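Local structure of exonuclease VapC9 (Pyrobaculum aerophilum, 1V8P) at residues L31-Y44 / H85-E97. The protein probably acts as the toxin of a type II toxin-antitoxin system, a magnesium-dependent PIN-domain ribonuclease that also degrades single-stranded DNA slowly as an exonuclease. The protein carries 1 engineered substitution. Sequence-based numbering, arbitrary orientation.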
# COMPACT_ATOMS: atom_id res chain seq x y z
N LEU C 31 -0.86 -24.57 -0.17
CA LEU C 31 -0.87 -23.33 -0.94
C LEU C 31 0.00 -22.40 -0.10
O LEU C 31 -0.33 -22.12 1.06
CB LEU C 31 -2.28 -22.74 -1.04
CG LEU C 31 -2.34 -21.36 -1.70
CD1 LEU C 31 -1.79 -21.45 -3.12
CD2 LEU C 31 -3.76 -20.83 -1.73
N VAL C 32 1.11 -21.93 -0.67
CA VAL C 32 2.04 -21.05 0.03
C VAL C 32 1.89 -19.60 -0.40
O VAL C 32 1.80 -19.32 -1.60
CB VAL C 32 3.50 -21.49 -0.23
CG1 VAL C 32 4.46 -20.55 0.43
CG2 VAL C 32 3.71 -22.90 0.26
N ASP C 33 1.85 -18.67 0.55
CA ASP C 33 1.71 -17.26 0.18
C ASP C 33 3.05 -16.50 0.28
O ASP C 33 4.06 -17.05 0.74
CB ASP C 33 0.59 -16.58 1.00
CG ASP C 33 1.07 -16.06 2.35
OD1 ASP C 33 2.17 -16.41 2.81
OD2 ASP C 33 0.29 -15.28 2.95
N ALA C 34 3.05 -15.25 -0.18
CA ALA C 34 4.26 -14.44 -0.20
C ALA C 34 5.02 -14.39 1.12
O ALA C 34 6.24 -14.54 1.13
CB ALA C 34 3.93 -13.02 -0.67
N SER C 35 4.31 -14.17 2.23
CA SER C 35 5.01 -14.11 3.51
C SER C 35 5.66 -15.44 3.86
O SER C 35 6.76 -15.46 4.42
CB SER C 35 4.07 -13.67 4.63
OG SER C 35 3.32 -14.76 5.13
N ALA C 36 5.00 -16.55 3.54
CA ALA C 36 5.54 -17.88 3.84
C ALA C 36 6.69 -18.20 2.90
O ALA C 36 7.77 -18.64 3.32
CB ALA C 36 4.47 -18.94 3.69
N LEU C 37 6.43 -18.00 1.61
CA LEU C 37 7.41 -18.23 0.56
C LEU C 37 8.69 -17.54 0.98
O LEU C 37 9.78 -18.11 0.91
CB LEU C 37 6.88 -17.66 -0.76
CG LEU C 37 7.65 -17.83 -2.08
CD1 LEU C 37 8.92 -17.00 -2.07
CD2 LEU C 37 7.96 -19.29 -2.29
N TYR C 38 8.57 -16.30 1.44
CA TYR C 38 9.73 -15.54 1.87
C TYR C 38 10.49 -16.24 3.00
O TYR C 38 11.71 -16.28 2.98
CB TYR C 38 9.31 -14.14 2.33
CG TYR C 38 10.12 -13.04 1.69
CD1 TYR C 38 9.98 -12.74 0.33
CD2 TYR C 38 11.05 -12.30 2.43
CE1 TYR C 38 10.74 -11.74 -0.27
CE2 TYR C 38 11.81 -11.30 1.85
CZ TYR C 38 11.65 -11.02 0.50
OH TYR C 38 12.41 -10.02 -0.08
N ALA C 39 9.79 -16.78 3.98
CA ALA C 39 10.48 -17.47 5.07
C ALA C 39 11.15 -18.74 4.53
O ALA C 39 12.32 -18.99 4.78
CB ALA C 39 9.49 -17.83 6.19
N LEU C 40 10.39 -19.51 3.76
CA LEU C 40 10.87 -20.74 3.16
C LEU C 40 12.14 -20.55 2.33
O LEU C 40 12.97 -21.46 2.23
CB LEU C 40 9.78 -21.34 2.27
CG LEU C 40 8.56 -21.91 2.99
CD1 LEU C 40 7.44 -22.21 1.99
CD2 LEU C 40 8.97 -23.16 3.76
N ALA C 41 12.28 -19.37 1.72
CA ALA C 41 13.44 -19.10 0.87
C ALA C 41 14.77 -19.40 1.54
O ALA C 41 15.76 -19.64 0.86
CB ALA C 41 13.41 -17.64 0.39
N ALA C 42 14.80 -19.40 2.87
CA ALA C 42 16.02 -19.68 3.62
C ALA C 42 16.00 -21.06 4.27
O ALA C 42 16.72 -21.31 5.24
CB ALA C 42 16.22 -18.61 4.70
N HIS C 43 15.18 -21.96 3.74
CA HIS C 43 15.08 -23.31 4.27
C HIS C 43 14.92 -24.30 3.13
O HIS C 43 14.26 -25.33 3.28
CB HIS C 43 13.87 -23.43 5.20
CG HIS C 43 13.98 -22.63 6.46
ND1 HIS C 43 14.81 -22.99 7.51
CD2 HIS C 43 13.37 -21.49 6.85
CE1 HIS C 43 14.69 -22.11 8.48
NE2 HIS C 43 13.82 -21.18 8.11
N TYR C 44 15.52 -23.98 1.99
CA TYR C 44 15.46 -24.82 0.79
C TYR C 44 15.48 -26.32 1.09
O TYR C 44 14.54 -27.04 0.75
CB TYR C 44 16.64 -24.50 -0.13
CG TYR C 44 16.41 -24.86 -1.58
CD1 TYR C 44 15.62 -24.05 -2.41
CD2 TYR C 44 17.00 -26.00 -2.14
CE1 TYR C 44 15.43 -24.35 -3.77
CE2 TYR C 44 16.81 -26.32 -3.50
CZ TYR C 44 16.03 -25.49 -4.30
OH TYR C 44 15.86 -25.76 -5.64
N HIS C 85 18.21 -15.69 -6.55
CA HIS C 85 17.91 -16.76 -5.64
C HIS C 85 16.39 -16.89 -5.49
O HIS C 85 15.83 -17.96 -5.72
CB HIS C 85 18.57 -16.48 -4.29
CG HIS C 85 18.15 -17.42 -3.20
ND1 HIS C 85 18.28 -18.78 -3.30
CD2 HIS C 85 17.61 -17.18 -1.98
CE1 HIS C 85 17.85 -19.35 -2.18
NE2 HIS C 85 17.44 -18.39 -1.37
N LEU C 86 15.73 -15.78 -5.15
CA LEU C 86 14.28 -15.74 -4.98
C LEU C 86 13.59 -16.33 -6.21
O LEU C 86 12.56 -16.98 -6.12
CB LEU C 86 13.80 -14.29 -4.78
CG LEU C 86 12.53 -13.97 -3.95
CD1 LEU C 86 11.89 -12.69 -4.49
CD2 LEU C 86 11.51 -15.09 -4.00
N LYS C 87 14.19 -16.09 -7.37
CA LYS C 87 13.66 -16.58 -8.63
C LYS C 87 13.66 -18.11 -8.69
O LYS C 87 12.66 -18.72 -9.07
CB LYS C 87 14.48 -16.01 -9.79
CG LYS C 87 13.99 -16.39 -11.16
CD LYS C 87 14.87 -15.77 -12.21
CE LYS C 87 14.33 -16.01 -13.61
NZ LYS C 87 15.14 -15.23 -14.59
N LYS C 88 14.79 -18.70 -8.31
CA LYS C 88 14.95 -20.16 -8.32
C LYS C 88 13.97 -20.78 -7.35
O LYS C 88 13.31 -21.78 -7.66
CB LYS C 88 16.40 -20.56 -7.95
CG LYS C 88 17.47 -19.91 -8.81
CD LYS C 88 18.53 -20.91 -9.24
CE LYS C 88 19.63 -20.27 -10.09
NZ LYS C 88 20.50 -19.39 -9.26
N VAL C 89 13.88 -20.20 -6.17
CA VAL C 89 12.96 -20.66 -5.14
C VAL C 89 11.54 -20.69 -5.72
O VAL C 89 10.83 -21.67 -5.56
CB VAL C 89 13.00 -19.74 -3.93
CG1 VAL C 89 11.88 -20.11 -2.97
CG2 VAL C 89 14.36 -19.84 -3.25
N LEU C 90 11.14 -19.62 -6.40
CA LEU C 90 9.80 -19.58 -6.96
C LEU C 90 9.59 -20.59 -8.07
O LEU C 90 8.49 -21.08 -8.26
CB LEU C 90 9.48 -18.18 -7.50
CG LEU C 90 9.16 -17.11 -6.45
CD1 LEU C 90 9.03 -15.75 -7.12
CD2 LEU C 90 7.86 -17.48 -5.75
N SER C 91 10.65 -20.89 -8.82
CA SER C 91 10.51 -21.84 -9.91
C SER C 91 10.19 -23.25 -9.42
O SER C 91 9.65 -24.06 -10.16
CB SER C 91 11.80 -21.86 -10.74
OG SER C 91 12.86 -22.48 -10.03
N SER C 92 10.51 -23.52 -8.16
CA SER C 92 10.27 -24.84 -7.57
C SER C 92 8.82 -25.18 -7.27
O SER C 92 8.49 -26.35 -7.04
CB SER C 92 11.08 -24.99 -6.28
OG SER C 92 12.45 -24.71 -6.50
N PHE C 93 7.95 -24.18 -7.27
CA PHE C 93 6.54 -24.37 -6.94
C PHE C 93 5.60 -24.52 -8.10
O PHE C 93 5.83 -23.95 -9.16
CB PHE C 93 6.03 -23.21 -6.09
CG PHE C 93 6.68 -23.12 -4.74
CD1 PHE C 93 8.01 -22.78 -4.62
CD2 PHE C 93 5.94 -23.36 -3.59
CE1 PHE C 93 8.61 -22.68 -3.36
CE2 PHE C 93 6.52 -23.26 -2.34
CZ PHE C 93 7.86 -22.92 -2.22
N LYS C 94 4.53 -25.27 -7.87
CA LYS C 94 3.48 -25.49 -8.85
C LYS C 94 2.64 -24.22 -8.75
O LYS C 94 2.43 -23.71 -7.66
CB LYS C 94 2.64 -26.70 -8.46
CG LYS C 94 1.99 -27.46 -9.61
CD LYS C 94 0.94 -26.65 -10.38
CE LYS C 94 0.27 -27.51 -11.47
NZ LYS C 94 -0.77 -26.77 -12.25
N VAL C 95 2.17 -23.70 -9.87
CA VAL C 95 1.37 -22.49 -9.86
C VAL C 95 -0.06 -22.84 -10.20
O VAL C 95 -0.33 -23.43 -11.24
CB VAL C 95 1.92 -21.47 -10.87
CG1 VAL C 95 1.15 -20.16 -10.81
CG2 VAL C 95 3.40 -21.23 -10.59
N LEU C 96 -0.99 -22.47 -9.33
CA LEU C 96 -2.40 -22.75 -9.56
C LEU C 96 -3.01 -21.70 -10.45
O LEU C 96 -2.40 -20.66 -10.71
CB LEU C 96 -3.15 -22.81 -8.23
CG LEU C 96 -2.45 -23.71 -7.21
CD1 LEU C 96 -3.29 -23.85 -5.96
CD2 LEU C 96 -2.17 -25.06 -7.85
N GLU C 97 -4.22 -21.96 -10.93
CA GLU C 97 -4.93 -21.03 -11.79
C GLU C 97 -5.46 -19.88 -10.98
O GLU C 97 -5.65 -19.99 -9.78
CB GLU C 97 -6.13 -21.71 -12.47
CG GLU C 97 -5.81 -22.92 -13.33
CD GLU C 97 -7.03 -23.38 -14.14
OE1 GLU C 97 -8.16 -23.42 -13.59
OE2 GLU C 97 -6.85 -23.71 -15.33
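Leu-37 meets Phe-93, Leu-86 and Leu-90 at once, an example of one branched side chain seating a helix on its neighbour. With CG anti to the backbone N (chi1 -176°), it reaches from helix 34-40 toward helix 79-91 and the Phe-93 that follows it, and spreads its two methyls. Leu-37 CD2 lies over one face of the Phe-93 ring, a CH-pi contact 4.0 Å from the centroid, while Leu-37 CD1 meets Leu-86 CD2 at 3.8 Å. The Leu-90 side chain crosses that of Leu-37 at about a right angle, with Leu-90 CD2 3.7 Å from Leu-37 CG. The edge of the Phe-93 ring is used as well: Val-32 CG2 touches Phe-93 CE2 at 3.8 Å, and Leu-40 CD1 approaches CZ.

Toward the exposed side the packing thins. There His-85 NE2 donates to Ala-41 O at 3.1 Å, somewhat bent (149°), with the oxygen near the imidazole plane; Val-89 CG2 sits over one face of that ring, offset toward its rim. The Tyr-44 ring merely skirts Val-89 and Ser-92.

Asp-33, a predicted magnesium ligand, N-caps helix 34-40. Strand 54-56 runs between strands 30-32 and 94-95 in the parallel PIN-domain sheet, Trp-47 adjoins Phe-93, and Leu-101 of a second subunit packs on Leu-86 and Leu-90.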